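Local coordinates for Ice-binding protein 1 (Shewanella frigidimarina, PDB 6BG8) that adsorbs this bacterium onto ice and inhibits the growth of ice crystals, the present chain being its C-terminal ice-binding-like domain, at residues F14-S19 with S28-G33; G169-I174 with T196-N201; S206-R211 with G218-V223; T212-T217 with D230-T235. All blocks are in the same frame, centred on the assembly; numbering follows the deposited sequence. Where two conformers were deposited one is given.

In the fold
Contacts 1 and 3 are buried. Each joins two walls of the beta-solenoid by apolar side chains, with no hydrogen bond between its segments. Contacts 2 and 4 are partly buried and join successive coils: contact 4 as a parallel ladder, contact 2 by a single backbone-to-backbone bond before the strands splay apart. Both also use polar side chains and water. Contact 4 holds the ice-binding motif assigned by similarity. The contacts also share neighbours. Strand 14-18 of contact 1 pairs with 219-222 of contact 3, and 29-31 of contact 1 pairs with 233-236 of contact 4. Strand 197-204 of contact 2 borders both 215-217 and 219-222.

Contact 1 of 4, residues F14-S19 with S28-G33; sequences FAMLAS and SAIVDG
A buried apolar contact joins A15 and M16 to I30 and G33, where two walls of the domain come together. No hydrogen bond links the two segments. M16 and I30 reach toward each other and meet tip to tip, with M16 CE 3.8 Å from I30 CD1. The M16 chain is extended as far as SD. A bend at chi3 (-54°) then places CE beside the isoleucine. The other branch of I30 serves A15: I30 CG2 lies 3.9 Å from A15 CB. I30 CG2 is anti to its backbone N, while CG1 carries CD1 to the methionine. I30 thus touches both A15 and M16, one branch to each.

The chain turns a corner at A15. Such corners separate the walls of the beta-solenoid typical of DUF3494 ice-binding domains. G33 has no side chain, and its backbone packs closely against this corner. The CA atoms of A15 and G33 are 4.3 Å apart, and A15 N is 3.7 Å from G33 CA. L229 and L35 touch both M16 and I30, and L220 also packs on M16. F14 points away from segment 28-33, and its side chain touches F87 and S91 of helix 84-103. L17 CD1 sits 3.7 Å above the plane of the F14 ring, over its centre, and L17 itself touches L95 of the same helix.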
# COMPACT_ATOMS: atom_id res chain seq x y z
N PHE A 14 3.11 8.80 0.74
CA PHE A 14 3.78 7.67 1.38
C PHE A 14 3.90 6.49 0.42
O PHE A 14 2.93 6.14 -0.27
CB PHE A 14 3.05 7.23 2.64
CG PHE A 14 3.10 8.23 3.75
CD1 PHE A 14 4.24 8.36 4.55
CD2 PHE A 14 2.00 9.04 4.01
CE1 PHE A 14 4.27 9.28 5.59
CE2 PHE A 14 2.03 9.97 5.04
CZ PHE A 14 3.17 10.09 5.83
N ALA A 15 5.09 5.89 0.39
CA ALA A 15 5.23 4.52 -0.09
C ALA A 15 4.72 3.53 0.95
O ALA A 15 4.10 2.52 0.61
CB ALA A 15 6.71 4.25 -0.42
N MET A 16 4.98 3.81 2.23
CA MET A 16 4.56 2.92 3.31
C MET A 16 4.14 3.75 4.51
O MET A 16 4.79 4.73 4.86
CB MET A 16 5.68 1.96 3.71
CG MET A 16 6.22 1.15 2.55
SD MET A 16 7.45 -0.08 3.04
CE MET A 16 8.63 0.88 3.95
N LEU A 17 3.04 3.33 5.14
CA LEU A 17 2.50 4.07 6.27
C LEU A 17 1.79 3.08 7.18
O LEU A 17 0.96 2.29 6.72
CB LEU A 17 1.52 5.15 5.80
CG LEU A 17 0.81 6.01 6.85
CD1 LEU A 17 1.80 6.97 7.52
CD2 LEU A 17 -0.34 6.79 6.23
N ALA A 18 2.11 3.13 8.48
CA ALA A 18 1.52 2.20 9.42
C ALA A 18 1.21 2.91 10.73
O ALA A 18 1.80 3.94 11.06
CB ALA A 18 2.46 1.01 9.69
N SER A 19 0.25 2.35 11.47
CA SER A 19 -0.06 2.85 12.80
C SER A 19 1.08 2.57 13.79
O SER A 19 1.48 3.45 14.55
CB SER A 19 -1.36 2.21 13.30
OG SER A 19 -1.55 2.45 14.69
N SER A 28 16.42 -4.50 1.50
CA SER A 28 15.27 -3.80 0.95
C SER A 28 15.71 -2.50 0.27
O SER A 28 16.75 -1.92 0.59
CB SER A 28 14.23 -3.48 2.04
OG SER A 28 13.56 -4.65 2.49
N ALA A 29 14.89 -2.05 -0.68
CA ALA A 29 15.14 -0.81 -1.41
C ALA A 29 13.80 -0.15 -1.69
O ALA A 29 13.03 -0.66 -2.51
CB ALA A 29 15.88 -1.08 -2.72
N ILE A 30 13.53 0.98 -1.04
CA ILE A 30 12.28 1.72 -1.21
C ILE A 30 12.57 3.01 -1.96
O ILE A 30 13.58 3.67 -1.70
CB ILE A 30 11.60 1.99 0.15
CG1 ILE A 30 11.45 0.68 0.94
CG2 ILE A 30 10.23 2.65 -0.04
CD1 ILE A 30 12.03 0.74 2.32
N VAL A 31 11.69 3.37 -2.90
CA VAL A 31 11.94 4.46 -3.84
C VAL A 31 10.68 5.31 -4.02
O VAL A 31 9.57 4.79 -4.11
CB VAL A 31 12.40 3.91 -5.21
CG1 VAL A 31 12.66 5.04 -6.18
CG2 VAL A 31 13.63 3.03 -5.06
N ASP A 32 10.88 6.63 -4.08
CA ASP A 32 9.91 7.62 -4.58
C ASP A 32 8.73 7.85 -3.65
O ASP A 32 7.72 8.42 -4.07
CB ASP A 32 9.39 7.24 -5.98
CG ASP A 32 10.44 7.41 -7.07
OD1 ASP A 32 11.41 8.16 -6.86
OD2 ASP A 32 10.28 6.80 -8.15
N GLY A 33 8.82 7.42 -2.39
CA GLY A 33 7.77 7.70 -1.44
C GLY A 33 8.34 7.83 -0.04
O GLY A 33 9.47 7.41 0.23

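Contact 2 of 4, residues G169-I174 with T196-N201; sequences GDIVLI and TNFSGN
I171 and F198 lie side by side and point the same way. I171 CD1 rests over one face of the F198 ring as a CH-pi contact. It is 4.0 Å from the ring centroid and offset toward the rim near CD2. The other I171 branch, CG2, packs 4.0 Å from S199 CB. L173 CD1 comes to the same serine, 3.8 Å from S199 OG.

D170 makes the first polar link. Its CG is anti to the carbonyl carbon (chi1 -59°), and OD1 accepts from N197 N at 2.8 Å through its anti lone pair. The next bond is backbone to backbone, I171 N to N197 O at 2.8 Å. Beyond it the strands diverge at 55°, and a water links I171 O to S199 OG. Another water joins G169 O to T196 OG1 and lies in plane at the edge of the F198 ring. T196 OG1 is also hydrogen-bonded to G193 O.

The contact thus joins successive coils of the beta-solenoid. Strand 171-174 is an edge strand of a small parallel sheet and pairs with 142-145, whose L144 touches I171 and L173. Strand 197-204 pairs with 182-186, where W184 meets both I171 and the F198 ring.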
# COMPACT_ATOMS: atom_id res chain seq x y z
N GLY A 169 1.29 -16.02 -8.13
CA GLY A 169 1.28 -14.88 -7.24
C GLY A 169 1.60 -13.55 -7.88
O GLY A 169 1.53 -12.52 -7.19
N ASP A 170 1.96 -13.52 -9.16
CA ASP A 170 2.32 -12.25 -9.79
C ASP A 170 1.08 -11.52 -10.29
O ASP A 170 0.05 -12.13 -10.60
CB ASP A 170 3.28 -12.47 -10.95
CG ASP A 170 4.55 -13.15 -10.52
OD1 ASP A 170 5.20 -12.64 -9.57
OD2 ASP A 170 4.87 -14.20 -11.10
N ILE A 171 1.20 -10.20 -10.36
CA ILE A 171 0.21 -9.33 -10.99
C ILE A 171 0.86 -8.74 -12.24
O ILE A 171 1.96 -8.19 -12.17
CB ILE A 171 -0.27 -8.23 -10.03
CG1 ILE A 171 -1.15 -8.85 -8.93
CG2 ILE A 171 -1.05 -7.15 -10.78
CD1 ILE A 171 -1.35 -7.95 -7.74
N VAL A 172 0.20 -8.91 -13.38
CA VAL A 172 0.64 -8.33 -14.64
C VAL A 172 -0.40 -7.32 -15.10
O VAL A 172 -1.61 -7.58 -15.01
CB VAL A 172 0.86 -9.42 -15.71
CG1 VAL A 172 1.10 -8.80 -17.09
CG2 VAL A 172 2.02 -10.30 -15.32
N LEU A 173 0.06 -6.18 -15.58
CA LEU A 173 -0.81 -5.10 -16.04
C LEU A 173 -0.72 -5.00 -17.56
O LEU A 173 0.38 -4.99 -18.12
CB LEU A 173 -0.42 -3.77 -15.40
CG LEU A 173 -0.23 -3.82 -13.87
CD1 LEU A 173 -0.01 -2.41 -13.34
CD2 LEU A 173 -1.44 -4.47 -13.22
N ILE A 174 -1.88 -4.93 -18.21
CA ILE A 174 -1.93 -4.77 -19.66
C ILE A 174 -2.94 -3.69 -20.03
O ILE A 174 -3.85 -3.36 -19.26
CB ILE A 174 -2.29 -6.09 -20.39
CG1 ILE A 174 -3.70 -6.55 -20.00
CG2 ILE A 174 -1.21 -7.15 -20.17
CD1 ILE A 174 -4.21 -7.66 -20.89
N THR A 196 7.44 -12.45 -5.64
CA THR A 196 6.38 -12.10 -6.57
C THR A 196 6.50 -10.64 -7.00
O THR A 196 7.23 -9.84 -6.41
CB THR A 196 4.99 -12.32 -5.95
OG1 THR A 196 4.82 -11.49 -4.80
CG2 THR A 196 4.77 -13.78 -5.57
N ASN A 197 5.77 -10.31 -8.06
CA ASN A 197 5.63 -8.94 -8.55
C ASN A 197 4.21 -8.49 -8.26
O ASN A 197 3.26 -9.07 -8.79
CB ASN A 197 5.90 -8.85 -10.06
CG ASN A 197 7.31 -9.25 -10.43
OD1 ASN A 197 8.27 -8.89 -9.75
ND2 ASN A 197 7.45 -9.99 -11.53
N PHE A 198 4.07 -7.47 -7.41
CA PHE A 198 2.79 -6.99 -6.93
C PHE A 198 2.59 -5.53 -7.35
O PHE A 198 3.54 -4.74 -7.33
CB PHE A 198 2.70 -7.12 -5.39
CG PHE A 198 1.32 -6.83 -4.83
CD1 PHE A 198 0.89 -5.52 -4.67
CD2 PHE A 198 0.49 -7.86 -4.44
CE1 PHE A 198 -0.38 -5.25 -4.18
CE2 PHE A 198 -0.77 -7.60 -3.93
CZ PHE A 198 -1.20 -6.29 -3.80
N SER A 199 1.35 -5.19 -7.72
CA SER A 199 0.98 -3.83 -8.13
C SER A 199 -0.26 -3.39 -7.37
O SER A 199 -1.22 -4.15 -7.26
CB SER A 199 0.70 -3.76 -9.64
OG SER A 199 1.91 -3.73 -10.37
N GLY A 200 -0.26 -2.16 -6.87
CA GLY A 200 -1.46 -1.56 -6.31
C GLY A 200 -1.22 -0.93 -4.95
O GLY A 200 -0.18 -1.10 -4.31
N ASN A 201 -2.23 -0.18 -4.51
CA ASN A 201 -2.22 0.49 -3.21
C ASN A 201 -2.93 -0.40 -2.20
O ASN A 201 -4.14 -0.61 -2.29
CB ASN A 201 -2.89 1.85 -3.30
CG ASN A 201 -2.27 2.74 -4.35
OD1 ASN A 201 -1.24 3.37 -4.10
ND2 ASN A 201 -2.88 2.80 -5.54
O HOH W 1 2.22 -10.72 -5.06
O HOH W 2 3.16 -6.24 -10.48

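Contact 3 of 4, residues S206-R211 with G218-V223; sequences SEVNVR and GRLFAV. With PO4 (phosphate ion), chain H.
V208 and V210 face L220 across the interior of the beta-solenoid, from one wall to another. Each valine crosses the leucine at about a right angle. The two leucine methyls are shared out: L220 CD2 is 4.0 Å from V208 CG1, and L220 CD1 is 3.7 Å from V210 CG2. V208 has a second contact, with CG2 3.4 Å from the backbone F221 O. At the far end of strand 219-222, A222 CB packs 3.4 Å from S206 O. No hydrogen bond crosses between the segments, and the strand axes stay 8.0 Å apart at their closest.

The next shell closes round this apolar layer. V227 touches L220 and A222, while L229 and I192 touch V210. M16 and A18 of strand 14-18 pack on L220 and A222. F221 points away from segment 206-211, and its ring stacks on that of F203.

Farther out on strand 208-210, N209 ND2 donates to E207 OE1 at 2.9 Å, nearly straight. The bond lies in the amide plane of N209 but meets the carboxylate from 49° above its plane. OE1 is also bonded by Q226 NE2, and ND2 by T228 OG1.

R211 carries the segment to the surface, where it holds a phosphate ion, probably from the crystallisation liquor. T194 OG1 and A166 N bind the same ion. A bend at chi3 (60°) places R211 NE 2.7 Å from phosphate O3, and NH2 donates to O2 at 2.9 Å.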
# COMPACT_ATOMS: atom_id res chain seq x y z
N SER A 206 -5.37 -4.39 9.37
CA SER A 206 -4.42 -4.82 10.39
C SER A 206 -2.99 -4.56 9.94
O SER A 206 -2.44 -3.49 10.23
CB SER A 206 -4.62 -6.30 10.72
OG SER A 206 -4.71 -7.07 9.54
N GLU A 207 -2.37 -5.51 9.24
CA GLU A 207 -0.96 -5.41 8.89
C GLU A 207 -0.72 -5.85 7.45
O GLU A 207 -1.53 -6.56 6.85
CB GLU A 207 -0.09 -6.27 9.84
CG GLU A 207 -0.44 -7.75 9.86
CD GLU A 207 0.43 -8.56 10.82
OE1 GLU A 207 1.66 -8.34 10.86
OE2 GLU A 207 -0.12 -9.43 11.54
N VAL A 208 0.43 -5.43 6.91
CA VAL A 208 0.91 -5.88 5.61
C VAL A 208 2.23 -6.60 5.83
O VAL A 208 3.15 -6.05 6.44
CB VAL A 208 1.10 -4.71 4.63
CG1 VAL A 208 1.54 -5.22 3.26
CG2 VAL A 208 -0.17 -3.87 4.52
N ASN A 209 2.33 -7.83 5.33
CA ASN A 209 3.56 -8.61 5.44
C ASN A 209 4.03 -8.93 4.03
O ASN A 209 3.40 -9.73 3.34
CB ASN A 209 3.34 -9.90 6.25
CG ASN A 209 2.66 -9.65 7.60
OD1 ASN A 209 1.80 -10.43 8.02
ND2 ASN A 209 3.05 -8.58 8.28
N VAL A 210 5.13 -8.31 3.61
CA VAL A 210 5.72 -8.55 2.30
C VAL A 210 6.85 -9.57 2.48
O VAL A 210 7.79 -9.33 3.25
CB VAL A 210 6.24 -7.26 1.66
CG1 VAL A 210 6.56 -7.48 0.18
CG2 VAL A 210 5.21 -6.13 1.85
N ARG A 211 6.75 -10.69 1.78
CA ARG A 211 7.65 -11.80 2.05
C ARG A 211 8.88 -11.72 1.15
O ARG A 211 8.94 -10.92 0.21
CB ARG A 211 6.89 -13.13 1.89
CG ARG A 211 5.85 -13.31 3.02
CD ARG A 211 4.83 -14.38 2.76
NE ARG A 211 5.41 -15.71 2.57
CZ ARG A 211 5.78 -16.51 3.57
NH1 ARG A 211 5.67 -16.10 4.83
NH2 ARG A 211 6.28 -17.70 3.30
N GLY A 218 3.45 0.46 -5.88
CA GLY A 218 2.18 0.91 -5.34
C GLY A 218 2.38 1.61 -4.02
O GLY A 218 3.22 2.50 -3.93
N ARG A 219 1.61 1.21 -3.01
CA ARG A 219 1.73 1.76 -1.66
C ARG A 219 1.33 0.68 -0.67
O ARG A 219 0.50 -0.18 -0.98
CB ARG A 219 0.84 2.99 -1.47
CG ARG A 219 1.23 4.23 -2.25
CD ARG A 219 0.28 5.37 -1.92
NE ARG A 219 0.63 6.60 -2.62
CZ ARG A 219 0.29 6.85 -3.88
NH1 ARG A 219 -0.41 5.97 -4.58
NH2 ARG A 219 0.64 8.01 -4.44
N LEU A 220 1.89 0.74 0.54
CA LEU A 220 1.59 -0.24 1.59
C LEU A 220 1.13 0.48 2.85
O LEU A 220 1.93 1.14 3.51
CB LEU A 220 2.82 -1.10 1.88
CG LEU A 220 3.35 -1.84 0.65
CD1 LEU A 220 4.67 -2.53 0.96
CD2 LEU A 220 2.31 -2.85 0.13
N PHE A 221 -0.16 0.34 3.19
CA PHE A 221 -0.76 0.98 4.36
C PHE A 221 -1.25 -0.09 5.33
O PHE A 221 -1.99 -1.00 4.93
CB PHE A 221 -1.96 1.87 3.98
CG PHE A 221 -1.62 3.04 3.09
CD1 PHE A 221 -1.07 4.19 3.62
CD2 PHE A 221 -1.91 3.00 1.74
CE1 PHE A 221 -0.77 5.27 2.81
CE2 PHE A 221 -1.61 4.08 0.92
CZ PHE A 221 -1.04 5.22 1.46
N ALA A 222 -0.88 0.04 6.60
CA ALA A 222 -1.45 -0.78 7.67
C ALA A 222 -2.18 0.16 8.62
O ALA A 222 -1.55 0.95 9.33
CB ALA A 222 -0.36 -1.58 8.39
N VAL A 223 -3.51 0.10 8.61
CA VAL A 223 -4.29 1.13 9.30
C VAL A 223 -4.11 1.05 10.81
O VAL A 223 -4.00 2.08 11.48
CB VAL A 223 -5.78 1.05 8.91
CG1 VAL A 223 -6.59 2.10 9.68
CG2 VAL A 223 -5.94 1.24 7.40
P PO4 H . 5.33 -18.10 -0.48
O1 PO4 H . 4.00 -18.69 -0.86
O2 PO4 H . 5.95 -18.90 0.64
O3 PO4 H . 5.17 -16.68 0.02
O4 PO4 H . 6.23 -18.14 -1.70

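Contact 4 of 4, residues T212-T217 with D230-T235; sequences TGANVT and DANAVT
T212 lies beside D230, and the two side chains point the same way. T212 starts the T-G-A-N ice-binding motif of this beta-solenoid, assigned by similarity. Its OG1 donates to D230 OD2 at 2.6 Å, from 60° above the carboxylate plane. With CG anti to its backbone N (chi1 -176°), D230 lays its carboxylate alongside T212; its OD1 is hydrogen-bonded to T25 OG1. A water also joins T212 N to D230 OD2.

G213 N donates to D230 O at 3.0 Å. At A214 the backbone O takes a bond from N232 ND2, 3.1 Å long and tilted from both the carbonyl and amide planes. A weak second bond reaches it from A233 N, at 3.4 Å. N232 ND2 also donates to R211 O, and N232 OD1 accepts from D230 N, so both ends of this buried amide are used.

From N215 on, the strands run parallel as neighbouring rungs of one wall. N215, T217, A233 and T235 face one side of the sheet. V216 and V234 face the other side, where V216 touches V210 and I192. V216 bonds both ways along the backbone: its N donates to A233 O at 2.8 Å, and its O accepts from T235 N at 2.9 Å. V216 CB is 4.2 Å from V234 CG2. At T217 a CA-H...O contact follows, T217 CA lying 3.3 Å from T235 O.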
# COMPACT_ATOMS: atom_id res chain seq x y z
N THR A 212 9.88 -12.53 1.49
CA THR A 212 11.24 -12.46 0.96
C THR A 212 11.29 -12.16 -0.54
O THR A 212 10.80 -12.95 -1.35
CB THR A 212 11.95 -13.79 1.24
OG1 THR A 212 11.61 -14.23 2.57
CG2 THR A 212 13.44 -13.62 1.15
N GLY A 213 11.90 -11.04 -0.91
CA GLY A 213 12.23 -10.78 -2.30
C GLY A 213 11.12 -10.27 -3.19
O GLY A 213 11.38 -9.99 -4.36
N ALA A 214 9.90 -10.12 -2.68
CA ALA A 214 8.82 -9.60 -3.51
C ALA A 214 9.12 -8.16 -3.95
O ALA A 214 9.80 -7.40 -3.25
CB ALA A 214 7.49 -9.65 -2.76
N ASN A 215 8.60 -7.82 -5.13
CA ASN A 215 8.70 -6.49 -5.72
C ASN A 215 7.32 -5.84 -5.67
O ASN A 215 6.35 -6.40 -6.19
CB ASN A 215 9.18 -6.59 -7.17
CG ASN A 215 9.51 -5.24 -7.77
OD1 ASN A 215 8.64 -4.39 -7.94
ND2 ASN A 215 10.79 -5.04 -8.10
N VAL A 216 7.24 -4.66 -5.06
CA VAL A 216 5.97 -3.94 -4.94
C VAL A 216 6.05 -2.64 -5.73
O VAL A 216 7.01 -1.88 -5.59
CB VAL A 216 5.61 -3.66 -3.46
CG1 VAL A 216 4.39 -2.77 -3.36
CG2 VAL A 216 5.37 -4.97 -2.71
N THR A 217 5.03 -2.37 -6.55
CA THR A 217 4.84 -1.06 -7.16
C THR A 217 3.48 -0.57 -6.72
O THR A 217 2.46 -1.14 -7.11
CB THR A 217 4.94 -1.13 -8.69
OG1 THR A 217 6.22 -1.63 -9.06
CG2 THR A 217 4.75 0.25 -9.29
N ASP A 230 10.65 -7.98 3.94
CA ASP A 230 11.74 -8.95 3.95
C ASP A 230 12.44 -8.81 2.59
O ASP A 230 12.03 -9.42 1.60
CB ASP A 230 11.20 -10.36 4.19
CG ASP A 230 12.30 -11.40 4.31
OD1 ASP A 230 13.50 -11.06 4.17
OD2 ASP A 230 11.96 -12.58 4.54
N ALA A 231 13.48 -7.97 2.55
CA ALA A 231 14.32 -7.80 1.37
C ALA A 231 13.49 -7.50 0.12
O ALA A 231 13.54 -8.22 -0.88
CB ALA A 231 15.19 -9.04 1.14
N ASN A 232 12.73 -6.40 0.17
CA ASN A 232 11.81 -6.07 -0.90
C ASN A 232 12.23 -4.80 -1.62
O ASN A 232 12.76 -3.87 -1.02
CB ASN A 232 10.39 -5.86 -0.36
CG ASN A 232 9.90 -7.04 0.43
OD1 ASN A 232 9.58 -6.92 1.61
ND2 ASN A 232 9.85 -8.20 -0.22
N ALA A 233 11.96 -4.77 -2.91
CA ALA A 233 12.01 -3.54 -3.69
C ALA A 233 10.61 -2.95 -3.73
O ALA A 233 9.70 -3.55 -4.29
CB ALA A 233 12.53 -3.80 -5.10
N VAL A 234 10.45 -1.77 -3.15
CA VAL A 234 9.16 -1.10 -3.08
C VAL A 234 9.28 0.24 -3.80
O VAL A 234 10.11 1.08 -3.42
CB VAL A 234 8.70 -0.90 -1.63
CG1 VAL A 234 7.36 -0.18 -1.60
CG2 VAL A 234 8.63 -2.24 -0.91
N THR A 235 8.47 0.45 -4.82
CA THR A 235 8.45 1.70 -5.56
C THR A 235 7.07 2.31 -5.45
O THR A 235 6.07 1.65 -5.75
CB THR A 235 8.82 1.49 -7.02
OG1 THR A 235 10.12 0.88 -7.10
CG2 THR A 235 8.81 2.82 -7.76
O HOH W 3 9.28 -13.33 4.48
O HOH W 4 12.42 -7.35 -4.92
O HOH W 5 9.78 -1.83 -6.99